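Local atomic coordinates of Lin2722 protein (Listeria innocua, PDB entry 3DS8), a protein that is of unknown function but has an alpha/beta-hydrolase fold and may act as a serine hydrolase on a substrate not yet identified. Residues E35-M39 with K48-K52. Residues are numbered along the deposited sequence.
Sequences EALTM and KFEGK
Water takes over where direct strand pairing stops. Strands 36-42 and 46-50 form an antiparallel hairpin; the axes of 36-39 and 48-50 approach to 4.7 Å, N-to-C directions 154° apart. T38 and E50 are the hydrogen-bonded pair (T38 N to E50 O 2.9 Å, E50 N to T38 O 2.8 Å), M39 and F49 the non-hydrogen-bonded pair (CA-CA 4.5 Å). At G51, CA 4.9 Å from L37 CA, phi turns positive (110/174); a CB would jam against E50 O. Beyond, one water bridges A36 O (2.7 Å) and K52 N (3.2 Å), another E35 OE1 (2.6 Å) and K52 O (2.7 Å); E35 OE2 hydrogen-bonds T54 OG1. T38 CG2 meets E50 OE1 at 3.6 Å. On the other face, selenomethionine M39 (mtp) sets CE over the F49 ring (chi1 m, chi2 -111°), CH-pi, 4.0 Å from its centroid; SE lies obliquely at 4.6 Å, Met-aromatic. L37 (tt) CD1 reaches the ring edge, 4.1 Å from F49 CD1. L37, M39 and F49 pack on helix 73-91; strand 36-42 lies between edge strand 46-50 and parallel 61-66.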
ATOM      1  N   GLU A  35     -17.940  -9.140   0.620  1.00 14.61           N
ATOM      2  CA  GLU A  35     -17.990  -9.167   2.086  1.00 15.70           C
ATOM      3  C   GLU A  35     -16.814  -8.376   2.659  1.00 15.99           C
ATOM      4  O   GLU A  35     -15.778  -8.219   2.007  1.00 15.33           O
ATOM      5  CB  GLU A  35     -17.931 -10.587   2.654  1.00 16.14           C
ATOM      6  CG  GLU A  35     -19.024 -11.530   2.220  1.00 16.89           C
ATOM      7  CD  GLU A  35     -18.915 -12.925   2.861  1.00 19.26           C
ATOM      8  OE1 GLU A  35     -18.349 -13.048   3.955  1.00 21.73           O
ATOM      9  OE2 GLU A  35     -19.461 -13.890   2.291  1.00 24.11           O
ATOM     10  N   ALA A  36     -17.009  -7.865   3.881  1.00 16.14           N
ATOM     11  CA  ALA A  36     -15.954  -7.119   4.564  1.00 15.62           C
ATOM     12  C   ALA A  36     -15.947  -7.424   6.055  1.00 16.36           C
ATOM     13  O   ALA A  36     -16.969  -7.801   6.631  1.00 15.62           O
ATOM     14  CB  ALA A  36     -16.087  -5.633   4.368  1.00 15.63           C
ATOM     15  N   LEU A  37     -14.783  -7.243   6.634  1.00 16.74           N
ATOM     16  CA  LEU A  37     -14.524  -7.369   8.059  1.00 17.78           C
ATOM     17  C   LEU A  37     -13.760  -6.091   8.478  1.00 16.86           C
ATOM     18  O   LEU A  37     -13.000  -5.538   7.682  1.00 16.72           O
ATOM     19  CB  LEU A  37     -13.669  -8.628   8.244  1.00 19.25           C
ATOM     20  CG  LEU A  37     -13.214  -9.124   9.573  1.00 23.19           C
ATOM     21  CD1 LEU A  37     -12.670 -10.561   9.451  1.00 29.18           C
ATOM     22  CD2 LEU A  37     -12.205  -8.199  10.013  1.00 26.28           C
ATOM     23  N   THR A  38     -14.013  -5.574   9.684  1.00 15.53           N
ATOM     24  CA  THR A  38     -13.189  -4.492  10.230  1.00 15.77           C
ATOM     25  C   THR A  38     -12.297  -5.066  11.323  1.00 15.21           C
ATOM     26  O   THR A  38     -12.763  -5.817  12.168  1.00 13.68           O
ATOM     27  CB  THR A  38     -14.048  -3.315  10.742  1.00 16.59           C
ATOM     28  OG1 THR A  38     -14.689  -2.691   9.619  1.00 19.35           O
ATOM     29  CG2 THR A  38     -13.197  -2.266  11.503  1.00 15.96           C
HETATM   30  N   MSE A  39     -11.004  -4.739  11.288  1.00 15.49           N
HETATM   31  CA  MSE A  39     -10.074  -5.205  12.302  1.00 18.32           C
HETATM   32  C   MSE A  39      -9.321  -4.022  12.818  1.00 16.93           C
HETATM   33  O   MSE A  39      -8.887  -3.195  12.043  1.00 15.30           O
HETATM   34  CB  MSE A  39      -9.015  -6.150  11.760  1.00 17.95           C
HETATM   35  CG  MSE A  39      -9.455  -7.506  11.426  1.00 24.48           C
HETATM   36 SE   MSE A  39      -7.811  -8.596  11.092  1.00 36.81          SE
HETATM   37  CE  MSE A  39      -7.169  -8.837  12.850  1.00 27.82           C
ATOM     38  N   LYS A  48      -9.163  -6.525  17.620  1.00 15.93           N
ATOM     39  CA  LYS A  48     -10.616  -6.607  17.541  1.00 16.62           C
ATOM     40  C   LYS A  48     -11.012  -6.888  16.133  1.00 15.59           C
ATOM     41  O   LYS A  48     -10.484  -6.244  15.226  1.00 15.47           O
ATOM     42  CB  LYS A  48     -11.235  -5.287  17.950  1.00 17.13           C
ATOM     43  CG  LYS A  48     -12.755  -5.330  18.020  1.00 20.99           C
ATOM     44  CD  LYS A  48     -13.428  -3.921  18.302  1.00 22.27           C
ATOM     45  CE  LYS A  48     -12.535  -2.951  19.120  1.00 29.23           C
ATOM     46  NZ  LYS A  48     -13.336  -1.755  19.604  1.00 31.45           N
ATOM     47  N   PHE A  49     -11.925  -7.841  15.972  1.00 15.07           N
ATOM     48  CA  PHE A  49     -12.550  -8.179  14.695  1.00 15.82           C
ATOM     49  C   PHE A  49     -14.018  -7.803  14.833  1.00 15.93           C
ATOM     50  O   PHE A  49     -14.660  -8.149  15.851  1.00 14.46           O
ATOM     51  CB  PHE A  49     -12.611  -9.695  14.430  1.00 17.42           C
ATOM     52  CG  PHE A  49     -11.289 -10.406  14.313  1.00 19.57           C
ATOM     53  CD1 PHE A  49     -10.877 -10.921  13.088  1.00 20.92           C
ATOM     54  CD2 PHE A  49     -10.525 -10.663  15.433  1.00 19.01           C
ATOM     55  CE1 PHE A  49      -9.682 -11.661  12.976  1.00 22.66           C
ATOM     56  CE2 PHE A  49      -9.306 -11.396  15.334  1.00 20.83           C
ATOM     57  CZ  PHE A  49      -8.894 -11.890  14.107  1.00 22.58           C
ATOM     58  N   GLU A  50     -14.553  -7.154  13.809  1.00 16.56           N
ATOM     59  CA  GLU A  50     -16.004  -6.921  13.686  1.00 17.76           C
ATOM     60  C   GLU A  50     -16.471  -7.458  12.350  1.00 17.41           C
ATOM     61  O   GLU A  50     -16.015  -7.007  11.287  1.00 15.55           O
ATOM     62  CB  GLU A  50     -16.316  -5.436  13.775  1.00 18.10           C
ATOM     63  CG  GLU A  50     -15.955  -4.813  15.119  1.00 21.08           C
ATOM     64  CD  GLU A  50     -16.002  -3.274  15.075  1.00 24.63           C
ATOM     65  OE1 GLU A  50     -15.007  -2.624  14.616  1.00 31.35           O
ATOM     66  OE2 GLU A  50     -17.049  -2.722  15.503  1.00 34.27           O
ATOM     67  N   GLY A  51     -17.356  -8.452  12.409  1.00 17.28           N
ATOM     68  CA  GLY A  51     -17.873  -9.114  11.232  1.00 19.89           C
ATOM     69  C   GLY A  51     -17.351 -10.540  11.129  1.00 21.29           C
ATOM     70  O   GLY A  51     -16.511 -10.965  11.916  1.00 23.42           O
ATOM     71  N   LYS A  52     -17.843 -11.274  10.164  1.00 22.75           N
ATOM     72  CA  LYS A  52     -17.455 -12.650   9.958  1.00 23.79           C
ATOM     73  C   LYS A  52     -17.466 -12.869   8.463  1.00 24.53           C
ATOM     74  O   LYS A  52     -18.456 -12.535   7.811  1.00 26.33           O
ATOM     75  CB  LYS A  52     -18.482 -13.587  10.602  1.00 24.93           C
ATOM     76  CG  LYS A  52     -18.260 -15.089  10.322  1.00 26.53           C
ATOM     77  CD  LYS A  52     -17.071 -15.569  11.114  1.00 31.33           C
ATOM     78  CE  LYS A  52     -16.572 -16.982  10.751  1.00 31.60           C
ATOM     79  NZ  LYS A  52     -15.775 -17.551  11.875  1.00 28.56           N
TER
HETATM   80  O   HOH W   1     -19.693 -11.589   5.665  1.00 35.54           O
HETATM   81  O   HOH W   2     -18.806  -9.221   7.963  1.00 31.20           O
HETATM   82  O   HOH W   3     -17.908  -5.926   9.267  1.00 36.84           O